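Aminopeptidase N (Francisella tularensis subsp. tularensis, PDB 5DLL) probably removes N-terminal amino acids from peptides released by intracellular protein breakdown, acting as a zinc-dependent aminopeptidase of the M1 family. Local coordinates at residues 66-71 and 137-142; 128-133 and 197-202; 276-281 and 317-322; 324-329 and 379-384. All blocks are in the same frame, centred on the assembly; numbering follows the deposited sequence.

Contact 1. Residues 66-71 and 137-142; sequences GVELKL and FRKITY. With NA (sodium ion), chain R.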
# COMPACT_ATOMS: atom_id res chain seq x y z
N GLY A 66 -31.11 3.31 4.29
CA GLY A 66 -31.38 4.02 3.04
C GLY A 66 -31.23 5.52 3.20
O GLY A 66 -31.77 6.10 4.14
N VAL A 67 -30.51 6.16 2.28
CA VAL A 67 -30.13 7.56 2.42
C VAL A 67 -30.30 8.31 1.11
O VAL A 67 -29.81 7.87 0.07
CB VAL A 67 -28.67 7.68 2.93
CG1 VAL A 67 -28.22 9.13 2.97
CG2 VAL A 67 -28.53 7.03 4.30
N GLU A 68 -30.99 9.45 1.16
CA GLU A 68 -31.24 10.29 -0.01
C GLU A 68 -32.05 9.54 -1.08
O GLU A 68 -31.74 9.60 -2.27
CB GLU A 68 -29.93 10.87 -0.57
CG GLU A 68 -29.24 11.82 0.41
CD GLU A 68 -27.76 12.06 0.13
OE1 GLU A 68 -27.35 11.99 -1.05
OE2 GLU A 68 -27.00 12.31 1.09
N LEU A 69 -33.09 8.84 -0.62
CA LEU A 69 -33.93 8.01 -1.49
C LEU A 69 -35.38 8.51 -1.52
O LEU A 69 -36.00 8.70 -0.47
CB LEU A 69 -33.94 6.55 -0.99
CG LEU A 69 -32.58 5.87 -0.79
CD1 LEU A 69 -32.78 4.44 -0.33
CD2 LEU A 69 -31.76 5.92 -2.07
N LYS A 70 -35.91 8.72 -2.72
CA LYS A 70 -37.33 9.03 -2.87
C LYS A 70 -38.09 7.73 -3.07
O LYS A 70 -37.96 7.08 -4.11
CB LYS A 70 -37.55 9.97 -4.06
CG LYS A 70 -38.94 10.60 -4.08
CD LYS A 70 -39.17 11.41 -5.34
CE LYS A 70 -40.62 11.81 -5.48
NZ LYS A 70 -40.93 12.32 -6.84
N LEU A 71 -38.87 7.34 -2.07
CA LEU A 71 -39.64 6.10 -2.10
C LEU A 71 -40.95 6.26 -2.87
O LEU A 71 -41.88 6.90 -2.38
CB LEU A 71 -39.96 5.64 -0.67
CG LEU A 71 -40.80 4.37 -0.52
CD1 LEU A 71 -40.06 3.18 -1.11
CD2 LEU A 71 -41.14 4.13 0.94
N PHE A 137 -23.92 1.76 -0.60
CA PHE A 137 -25.02 1.07 -1.28
C PHE A 137 -26.38 1.55 -0.79
O PHE A 137 -27.33 1.61 -1.58
CB PHE A 137 -24.92 -0.45 -1.13
CG PHE A 137 -25.95 -1.20 -1.94
CD1 PHE A 137 -25.83 -1.28 -3.32
CD2 PHE A 137 -27.03 -1.82 -1.33
CE1 PHE A 137 -26.76 -1.97 -4.08
CE2 PHE A 137 -27.97 -2.51 -2.09
CZ PHE A 137 -27.83 -2.58 -3.46
N ARG A 138 -26.47 1.89 0.49
CA ARG A 138 -27.71 2.45 1.06
C ARG A 138 -28.17 3.73 0.35
O ARG A 138 -29.36 4.04 0.38
CB ARG A 138 -27.55 2.71 2.56
CG ARG A 138 -26.56 3.80 2.93
CD ARG A 138 -26.40 3.91 4.44
NE ARG A 138 -25.81 2.70 5.01
CZ ARG A 138 -25.61 2.49 6.32
NH1 ARG A 138 -25.95 3.42 7.20
NH2 ARG A 138 -25.07 1.35 6.74
N LYS A 139 -27.25 4.45 -0.30
CA LYS A 139 -27.59 5.60 -1.15
C LYS A 139 -28.09 5.23 -2.56
O LYS A 139 -28.15 6.09 -3.44
CB LYS A 139 -26.39 6.54 -1.29
CG LYS A 139 -25.90 7.18 -0.01
CD LYS A 139 -24.91 8.29 -0.33
CE LYS A 139 -24.26 8.86 0.93
NZ LYS A 139 -23.26 9.91 0.60
N ILE A 140 -28.42 3.95 -2.78
CA ILE A 140 -28.90 3.50 -4.09
C ILE A 140 -30.31 2.92 -3.96
O ILE A 140 -31.21 3.29 -4.71
CB ILE A 140 -27.95 2.46 -4.72
CG1 ILE A 140 -26.57 3.10 -4.94
CG2 ILE A 140 -28.51 1.94 -6.04
CD1 ILE A 140 -25.50 2.15 -5.42
N THR A 141 -30.48 1.99 -3.02
CA THR A 141 -31.81 1.53 -2.63
C THR A 141 -31.74 1.08 -1.18
O THR A 141 -30.65 1.06 -0.59
CB THR A 141 -32.35 0.41 -3.57
OG1 THR A 141 -33.79 0.33 -3.49
CG2 THR A 141 -31.73 -0.94 -3.24
N TYR A 142 -32.89 0.75 -0.60
CA TYR A 142 -32.98 0.37 0.81
C TYR A 142 -32.47 -1.06 1.00
O TYR A 142 -32.98 -1.99 0.37
CB TYR A 142 -34.41 0.48 1.33
CG TYR A 142 -34.88 1.90 1.60
CD1 TYR A 142 -34.57 2.54 2.79
CD2 TYR A 142 -35.65 2.59 0.67
CE1 TYR A 142 -35.00 3.83 3.05
CE2 TYR A 142 -36.08 3.89 0.91
CZ TYR A 142 -35.76 4.50 2.10
OH TYR A 142 -36.19 5.79 2.36
NA NA R . -35.82 0.01 -4.81
O HOH W 1 -34.29 7.00 4.12

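Contact 2. Residues 128-133 and 197-202; sequences FSTQCE and YLFALV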
# COMPACT_ATOMS: atom_id res chain seq x y z
N PHE A 128 -21.98 6.84 -15.82
CA PHE A 128 -22.44 6.39 -14.51
C PHE A 128 -21.42 5.45 -13.91
O PHE A 128 -20.81 4.65 -14.62
CB PHE A 128 -23.78 5.66 -14.62
CG PHE A 128 -24.93 6.54 -15.02
CD1 PHE A 128 -25.63 7.26 -14.07
CD2 PHE A 128 -25.31 6.63 -16.35
CE1 PHE A 128 -26.69 8.07 -14.45
CE2 PHE A 128 -26.37 7.43 -16.72
CZ PHE A 128 -27.06 8.15 -15.77
N SER A 129 -21.26 5.54 -12.60
CA SER A 129 -20.26 4.75 -11.89
C SER A 129 -20.65 4.73 -10.42
O SER A 129 -21.30 5.66 -9.95
CB SER A 129 -18.87 5.37 -12.08
OG SER A 129 -17.98 4.97 -11.06
N THR A 130 -20.25 3.69 -9.71
CA THR A 130 -20.60 3.54 -8.30
C THR A 130 -19.38 3.48 -7.41
O THR A 130 -18.24 3.46 -7.87
CB THR A 130 -21.40 2.25 -8.05
OG1 THR A 130 -20.57 1.12 -8.34
CG2 THR A 130 -22.65 2.20 -8.91
N GLN A 131 -19.65 3.48 -6.11
CA GLN A 131 -18.66 3.19 -5.08
C GLN A 131 -19.45 2.86 -3.82
O GLN A 131 -20.16 3.72 -3.30
CB GLN A 131 -17.74 4.39 -4.85
CG GLN A 131 -16.84 4.27 -3.63
CD GLN A 131 -15.93 3.06 -3.69
OE1 GLN A 131 -15.40 2.72 -4.75
NE2 GLN A 131 -15.73 2.42 -2.55
N CYS A 132 -19.33 1.63 -3.35
CA CYS A 132 -20.19 1.16 -2.26
C CYS A 132 -19.46 0.81 -0.96
O CYS A 132 -20.11 0.66 0.07
CB CYS A 132 -21.03 -0.01 -2.75
SG CYS A 132 -22.16 0.45 -4.09
N GLU A 133 -18.13 0.68 -0.98
CA GLU A 133 -17.40 0.51 0.28
C GLU A 133 -17.18 1.90 0.89
O GLU A 133 -16.75 2.80 0.18
CB GLU A 133 -16.05 -0.17 0.06
CG GLU A 133 -15.27 -0.43 1.36
CD GLU A 133 -14.01 -1.25 1.17
OE1 GLU A 133 -13.43 -1.21 0.06
OE2 GLU A 133 -13.59 -1.93 2.12
N TYR A 197 -21.22 -3.95 -0.41
CA TYR A 197 -20.10 -3.02 -0.62
C TYR A 197 -19.26 -3.39 -1.85
O TYR A 197 -18.49 -2.57 -2.36
CB TYR A 197 -19.22 -2.89 0.64
CG TYR A 197 -18.23 -4.01 0.88
CD1 TYR A 197 -16.98 -4.01 0.25
CD2 TYR A 197 -18.52 -5.05 1.76
CE1 TYR A 197 -16.06 -5.03 0.47
CE2 TYR A 197 -17.60 -6.08 1.99
CZ TYR A 197 -16.38 -6.06 1.34
OH TYR A 197 -15.46 -7.07 1.55
N LEU A 198 -19.42 -4.63 -2.32
CA LEU A 198 -18.77 -5.11 -3.54
C LEU A 198 -19.66 -5.01 -4.77
O LEU A 198 -19.27 -5.46 -5.85
CB LEU A 198 -18.36 -6.57 -3.37
CG LEU A 198 -17.38 -6.81 -2.24
CD1 LEU A 198 -17.32 -8.29 -1.97
CD2 LEU A 198 -16.01 -6.23 -2.57
N PHE A 199 -20.85 -4.43 -4.62
CA PHE A 199 -21.71 -4.21 -5.76
C PHE A 199 -21.14 -3.06 -6.59
O PHE A 199 -20.67 -2.06 -6.03
CB PHE A 199 -23.15 -3.90 -5.34
CG PHE A 199 -24.00 -3.39 -6.46
CD1 PHE A 199 -24.03 -2.03 -6.75
CD2 PHE A 199 -24.70 -4.26 -7.27
CE1 PHE A 199 -24.78 -1.54 -7.81
CE2 PHE A 199 -25.45 -3.78 -8.33
CZ PHE A 199 -25.49 -2.42 -8.60
N ALA A 200 -21.19 -3.20 -7.91
CA ALA A 200 -20.81 -2.12 -8.82
C ALA A 200 -21.66 -2.08 -10.08
O ALA A 200 -22.16 -3.11 -10.56
CB ALA A 200 -19.33 -2.23 -9.18
N LEU A 201 -21.81 -0.87 -10.62
CA LEU A 201 -22.48 -0.63 -11.89
C LEU A 201 -21.69 0.43 -12.66
O LEU A 201 -21.22 1.40 -12.07
CB LEU A 201 -23.91 -0.16 -11.66
CG LEU A 201 -24.73 0.25 -12.90
CD1 LEU A 201 -26.20 -0.08 -12.72
CD2 LEU A 201 -24.55 1.72 -13.26
N VAL A 202 -21.55 0.23 -13.97
CA VAL A 202 -20.94 1.23 -14.85
C VAL A 202 -21.69 1.28 -16.17
O VAL A 202 -22.00 0.25 -16.76
CB VAL A 202 -19.46 0.90 -15.14
CG1 VAL A 202 -18.89 1.89 -16.15
CG2 VAL A 202 -18.64 0.91 -13.85

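Contact 3. Residues 276-281 and 317-322; sequences ENKGLN and GDRVTC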
# COMPACT_ATOMS: atom_id res chain seq x y z
N GLU A 276 -12.20 -3.41 -5.32
CA GLU A 276 -12.26 -4.83 -5.64
C GLU A 276 -13.65 -5.35 -5.99
O GLU A 276 -13.97 -6.50 -5.69
CB GLU A 276 -11.70 -5.66 -4.47
CG GLU A 276 -12.61 -5.75 -3.24
CD GLU A 276 -12.16 -4.91 -2.07
OE1 GLU A 276 -11.40 -3.93 -2.27
OE2 GLU A 276 -12.59 -5.23 -0.94
N ASN A 277 -14.48 -4.53 -6.64
CA ASN A 277 -15.86 -4.93 -6.88
C ASN A 277 -15.87 -6.26 -7.64
O ASN A 277 -15.13 -6.43 -8.60
CB ASN A 277 -16.64 -3.86 -7.66
CG ASN A 277 -16.58 -2.50 -7.00
OD1 ASN A 277 -16.13 -1.54 -7.62
ND2 ASN A 277 -17.03 -2.42 -5.76
N LYS A 278 -16.70 -7.20 -7.17
CA LYS A 278 -16.67 -8.57 -7.66
C LYS A 278 -16.90 -8.65 -9.18
O LYS A 278 -17.95 -8.26 -9.68
CB LYS A 278 -17.71 -9.41 -6.91
CG LYS A 278 -17.88 -10.85 -7.37
CD LYS A 278 -16.61 -11.68 -7.21
CE LYS A 278 -16.90 -13.17 -7.35
NZ LYS A 278 -17.33 -13.78 -6.06
N GLY A 279 -15.88 -9.13 -9.90
CA GLY A 279 -15.96 -9.30 -11.35
C GLY A 279 -15.80 -8.02 -12.14
O GLY A 279 -15.81 -8.03 -13.37
N LEU A 280 -15.63 -6.91 -11.43
CA LEU A 280 -15.74 -5.58 -12.03
C LEU A 280 -14.92 -4.62 -11.19
O LEU A 280 -15.46 -3.79 -10.45
CB LEU A 280 -17.21 -5.15 -12.11
CG LEU A 280 -17.54 -3.80 -12.75
CD1 LEU A 280 -16.81 -3.58 -14.07
CD2 LEU A 280 -19.04 -3.67 -12.95
N ASN A 281 -13.61 -4.75 -11.27
CA ASN A 281 -12.73 -3.89 -10.52
C ASN A 281 -12.72 -2.52 -11.19
O ASN A 281 -12.90 -2.42 -12.41
CB ASN A 281 -11.32 -4.48 -10.46
CG ASN A 281 -11.26 -5.78 -9.68
OD1 ASN A 281 -12.26 -6.24 -9.12
ND2 ASN A 281 -10.08 -6.39 -9.63
N GLY A 317 -11.87 -11.66 0.42
CA GLY A 317 -12.63 -10.42 0.54
C GLY A 317 -14.02 -10.54 -0.03
O GLY A 317 -15.00 -10.18 0.62
N ASP A 318 -14.11 -11.05 -1.26
CA ASP A 318 -15.39 -11.15 -1.96
C ASP A 318 -16.06 -12.50 -1.72
O ASP A 318 -17.24 -12.56 -1.40
CB ASP A 318 -15.20 -10.94 -3.47
CG ASP A 318 -14.57 -9.58 -3.81
OD1 ASP A 318 -14.14 -8.86 -2.89
OD2 ASP A 318 -14.53 -9.25 -5.01
N ARG A 319 -15.30 -13.57 -1.87
CA ARG A 319 -15.85 -14.91 -1.72
C ARG A 319 -16.01 -15.28 -0.24
O ARG A 319 -17.01 -15.87 0.15
CB ARG A 319 -14.96 -15.91 -2.45
CG ARG A 319 -15.67 -17.19 -2.83
CD ARG A 319 -16.54 -17.05 -4.06
NE ARG A 319 -17.22 -18.32 -4.31
CZ ARG A 319 -16.79 -19.28 -5.13
NH1 ARG A 319 -15.67 -19.14 -5.84
NH2 ARG A 319 -17.49 -20.40 -5.24
N VAL A 320 -15.02 -14.92 0.57
CA VAL A 320 -15.13 -14.91 2.03
C VAL A 320 -14.80 -13.50 2.48
O VAL A 320 -13.71 -13.01 2.21
CB VAL A 320 -14.15 -15.89 2.70
CG1 VAL A 320 -14.41 -15.98 4.20
CG2 VAL A 320 -14.23 -17.27 2.04
N THR A 321 -15.74 -12.87 3.19
CA THR A 321 -15.63 -11.45 3.55
C THR A 321 -15.46 -11.22 5.06
O THR A 321 -15.39 -12.17 5.85
CB THR A 321 -16.84 -10.64 3.01
OG1 THR A 321 -16.53 -9.24 3.02
CG2 THR A 321 -18.12 -10.91 3.82
N CYS A 322 -15.38 -9.95 5.46
CA CYS A 322 -15.33 -9.58 6.88
C CYS A 322 -16.74 -9.47 7.45
O CYS A 322 -17.66 -9.00 6.79
CB CYS A 322 -14.56 -8.26 7.08
SG CYS A 322 -15.07 -6.86 6.04

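Contact 4. Residues 324-329 and 379-384; sequences DWFQLS and ESYIEM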
# COMPACT_ATOMS: atom_id res chain seq x y z
N ASP A 324 -17.58 -7.70 10.23
CA ASP A 324 -17.74 -6.28 10.53
C ASP A 324 -16.47 -5.54 10.12
O ASP A 324 -15.49 -6.16 9.71
CB ASP A 324 -18.03 -6.10 12.02
CG ASP A 324 -16.96 -6.71 12.91
OD1 ASP A 324 -15.79 -6.28 12.81
OD2 ASP A 324 -17.29 -7.60 13.72
N TRP A 325 -16.47 -4.21 10.25
CA TRP A 325 -15.34 -3.40 9.78
C TRP A 325 -14.17 -3.31 10.77
O TRP A 325 -13.16 -2.68 10.46
CB TRP A 325 -15.82 -2.00 9.40
CG TRP A 325 -16.85 -2.02 8.31
CD1 TRP A 325 -18.18 -1.71 8.43
CD2 TRP A 325 -16.64 -2.38 6.94
NE1 TRP A 325 -18.80 -1.85 7.21
CE2 TRP A 325 -17.88 -2.26 6.28
CE3 TRP A 325 -15.52 -2.80 6.21
CZ2 TRP A 325 -18.04 -2.54 4.92
CZ3 TRP A 325 -15.68 -3.07 4.86
CH2 TRP A 325 -16.92 -2.95 4.23
N PHE A 326 -14.29 -3.93 11.94
CA PHE A 326 -13.15 -4.09 12.87
C PHE A 326 -12.24 -5.21 12.35
O PHE A 326 -11.05 -5.27 12.66
CB PHE A 326 -13.62 -4.43 14.29
CG PHE A 326 -14.53 -3.40 14.90
CD1 PHE A 326 -15.91 -3.49 14.74
CD2 PHE A 326 -14.02 -2.35 15.64
CE1 PHE A 326 -16.76 -2.55 15.31
CE2 PHE A 326 -14.85 -1.40 16.22
CZ PHE A 326 -16.23 -1.50 16.05
N GLN A 327 -12.85 -6.08 11.56
CA GLN A 327 -12.21 -7.25 10.98
C GLN A 327 -11.47 -6.93 9.67
O GLN A 327 -11.24 -7.82 8.84
CB GLN A 327 -13.30 -8.32 10.74
CG GLN A 327 -13.30 -9.50 11.70
CD GLN A 327 -13.36 -9.14 13.17
OE1 GLN A 327 -12.49 -9.52 13.96
NE2 GLN A 327 -14.40 -8.43 13.56
N LEU A 328 -11.05 -5.68 9.51
CA LEU A 328 -10.47 -5.20 8.25
C LEU A 328 -9.00 -5.63 8.08
O LEU A 328 -8.50 -5.67 6.96
CB LEU A 328 -10.60 -3.68 8.17
CG LEU A 328 -10.93 -3.02 6.82
CD1 LEU A 328 -12.05 -3.75 6.08
CD2 LEU A 328 -11.32 -1.58 7.05
N SER A 329 -8.33 -5.95 9.18
CA SER A 329 -6.97 -6.51 9.14
C SER A 329 -6.92 -7.93 8.58
O SER A 329 -5.84 -8.45 8.29
CB SER A 329 -6.34 -6.49 10.54
OG SER A 329 -7.06 -7.33 11.43
N GLU A 379 -11.05 -2.06 19.39
CA GLU A 379 -12.28 -2.35 20.13
C GLU A 379 -13.33 -1.24 19.98
O GLU A 379 -14.43 -1.34 20.52
CB GLU A 379 -11.97 -2.60 21.62
CG GLU A 379 -11.53 -4.02 21.95
CD GLU A 379 -12.69 -5.01 22.02
OE1 GLU A 379 -13.61 -4.81 22.83
OE2 GLU A 379 -12.67 -6.01 21.26
N SER A 380 -12.98 -0.18 19.24
CA SER A 380 -13.88 0.95 19.02
C SER A 380 -13.46 1.76 17.80
O SER A 380 -12.30 1.72 17.39
CB SER A 380 -13.88 1.87 20.23
OG SER A 380 -12.62 2.49 20.40
N TYR A 381 -14.41 2.51 17.25
CA TYR A 381 -14.12 3.52 16.22
C TYR A 381 -15.20 4.61 16.14
O TYR A 381 -16.31 4.44 16.67
CB TYR A 381 -13.90 2.86 14.84
CG TYR A 381 -15.16 2.57 14.03
CD1 TYR A 381 -15.95 1.46 14.30
CD2 TYR A 381 -15.54 3.40 12.98
CE1 TYR A 381 -17.09 1.18 13.56
CE2 TYR A 381 -16.67 3.13 12.23
CZ TYR A 381 -17.44 2.02 12.52
OH TYR A 381 -18.58 1.76 11.78
N ILE A 382 -14.85 5.71 15.49
CA ILE A 382 -15.73 6.87 15.31
C ILE A 382 -16.17 6.95 13.84
O ILE A 382 -17.36 6.92 13.54
CB ILE A 382 -15.03 8.19 15.71
CG1 ILE A 382 -14.54 8.12 17.17
CG2 ILE A 382 -15.96 9.37 15.51
CD1 ILE A 382 -13.51 9.17 17.52
N GLU A 383 -15.19 7.06 12.95
CA GLU A 383 -15.42 7.08 11.50
C GLU A 383 -14.58 6.00 10.83
O GLU A 383 -13.58 5.55 11.39
CB GLU A 383 -15.09 8.46 10.91
CG GLU A 383 -13.70 8.97 11.26
CD GLU A 383 -13.35 10.29 10.58
OE1 GLU A 383 -12.20 10.76 10.77
OE2 GLU A 383 -14.20 10.85 9.87
N MET A 384 -14.97 5.60 9.62
CA MET A 384 -14.28 4.53 8.88
C MET A 384 -12.79 4.79 8.62
O MET A 384 -12.02 3.84 8.50
CB MET A 384 -14.98 4.27 7.53
CG MET A 384 -16.23 3.41 7.63
SD MET A 384 -15.92 1.76 8.30
CE MET A 384 -14.69 1.14 7.15

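Contact 1. Residues 66-71 and 137-142
The ring of Tyr142 is covered on one face by Leu69, whose CD1 methyl stands 3.5 Å above the ring plane and almost over its centre, a CH-pi contact inclined only 13° from the ring normal. The backbone of Gly66 meets the same ring obliquely, its bare CA 3.5 Å from CD1 of Tyr142. One water bridges Gly66 O and Tyr142 OH: it gives a hydrogen bond to the carbonyl and forms another with Tyr142 OH, 2.9 Å from that oxygen. Placing CG beside the backbone N (chi1 -54°) sends Leu69 CD1 over the Tyr142 ring, while CD2, turned away from the ring, meets the backbone of the loop 137-142 at Lys139 C and Ile140 O. Where the backbones come closest, Val67 N donates to Arg138 O at 3.1 Å, and the donor lies well above the carbonyl plane. Two CA-H...O contacts accompany this bond, Gly66 CA to Arg138 O at 3.3 Å and Lys139 CA to Val67 O at 3.4 Å. Val67 CG2 rests on the aliphatic part of Arg138, 3.8 Å from its CD, while the guanidinium turns to a salt bridge with Asp145. On the side of the loop facing away from Val67, Thr141 OG1 binds the sodium ion, which Thr106 OG1 and Val44 O also hold. The contact thus fastens the loop between strands 128-131 and 150-160 to the N-terminal domain sheet: segment 66-71 leads into strand 70-76, Leu69, Thr141 and Tyr142 pack on strand 101-110, and Tyr142 also touches strands 87-88 and 92-95.

Contact 2. Residues 128-133 and 197-202
Thr130 and Leu201 form the compact centre of this contact: the Thr130 OG1 oxygen accepts a hydrogen bond from Leu201 N at 3.3 Å, with 158° at the hydrogen. Thr130 OG1 sits between its backbone N and carbonyl carbon (chi1 65°), which leaves the CG2 methyl to lie alongside Leu201, 3.8 Å from its CB. The hydroxyl also rests on Ala200, so the side chain meets both the backbone and the CB atoms of Ala200 and Leu201. Next along, Cys132 turns its sulfur to the edge of the Phe199 ring, near the ring plane and 4.1 Å from CD1 of Phe199, a Cys sulfur-aromatic contact. Cys132 CB is also close to the Tyr197 backbone, 3.6 Å from Tyr197 O. Toward Val202 the backbones are linked by CA-H...O contacts, Val202 CA to Phe128 O at 3.4 Å and Ser129 CA to Leu201 O.

The Glu133 side chain packs more loosely: it runs beside Tyr197 in the same direction, yet its CB comes no nearer than 4.0 Å to Tyr197 CD1. Partly exposed, it lies about 6 Å from the zinc ion at the nearest atoms. Gln131 NE2 donates to Glu133 O, 2.9 Å away, in the carbonyl plane and on a lone pair. Tyr197 OH is held by Thr321. Residues 131-133 probably line the substrate N-terminus pocket, as in M1 relatives. The two segments run antiparallel, and strands 128-131 and 201-204 are neighbours in a four-strand sheet. Phe199 and Leu201 pack on strand 150-160, Tyr197 on strand 274-275.

Contact 3. Residues 276-281 and 317-322
The GAMEN sequence characteristic of M1 aminopeptidases ends in Glu276 and Asn277, and here its tail packs against Asp318, in the short, weakly bonded helix that follows the zinc-binding HExxH helix. Asp318 points its carboxylate into the bend between Glu276 and Lys278. Its OD1 lies 3.5 Å from CG of Glu276, and its OD2 is the same distance from CA of Lys278. No hydrogen bond crosses the contact; Asp318 OD2 and Glu276 O, both acceptors, simply lie near each other. The carboxylates of Glu276 and Asp318 are nearly coplanar, 17° apart, with Glu276 OE2 and Asp318 OD1 separated by 4.4 Å. Glu276 OE2 also has a salt bridge with Lys331.

Lys278 leaves the backbone with CG anti to N (chi1 176°), then bends at chi2 and chi4. Its CD passes 3.9 Å from Asp318 OD2, and its NZ comes equally close to CD of Arg319, the two basic chains meeting across one another. The guanidinium of Arg319 makes a cation-pi contact with Phe192. Lys278 and Gly279 occupy the corners of a type II turn closed by Leu280 N to Asn277 O at 2.9 Å, and Gly279 adopts the positive phi that this turn favours. The turn leads into strand 280-284. Glu276 stands with its side chain about 4 Å from the zinc ion; the GAMEN motif alongside the HExxH helix and the helix that carries Glu332 is typical of the M1 active site, where relatives use it to recognise the substrate N-terminus.

Contact 4. Residues 324-329 and 379-384
Met384 curls toward Trp325 because its chain bends at chi2 (-61°) and again at chi3 (-57°). Its sulfur thereby comes over one face of the indole, SD lying 3.9 Å from CG of Trp325, a Met-aromatic contact. The CE methyl lies over the same face, 4.0 Å from CG and CD2 of Trp325, and also reaches Leu328, 4.3 Å from that residue's CD2. Beside it, Phe326 and Tyr381 form an offset edge-to-face pair: the planes are at 75°, the ring centroids 5.3 Å apart, and the edge of Tyr381 is turned to the face of Phe326. CZ of Phe326 touches CD1 of Tyr381 at 3.5 Å, and its CE2 lies against the backbone N of Ser380. An Asx turn shapes the first segment: Asp324 OD1 accepts from Phe326 N at 2.9 Å through its anti lone pair. Gln327 then occupies the N-cap position of helix 328-346, which carries the zinc ligand Glu332. Strand 380-381 pairs antiparallel with strand 16-17 near the chain's start, Phe387 packs against both Phe326 and Tyr381, and Trp325 meets Tyr197 edge-to-face.

In the fold
The contacts run from the N-terminal domain into the catalytic domain. Along the chain the segments of contacts 1 and 2 alternate, and contacts 3 and 4 follow in series. Contacts 1 and 2, with centres about 14 Å apart, touch through Phe137 on Phe199 and Ile140 on Cys132. Contact 2 meets contact 3, about 12 Å away between centres, where Tyr197 OH bonds to Thr321 OG1 and Leu198 packs on Asp318. It also reaches contact 4, about 21 Å away, through Tyr197 and Glu133 on Trp325. Contacts 3 and 4 adjoin between strand 321-322 and helix 328-346. Contact 2 therefore joins the sodium-bearing region to the catalytic domain beside the zinc.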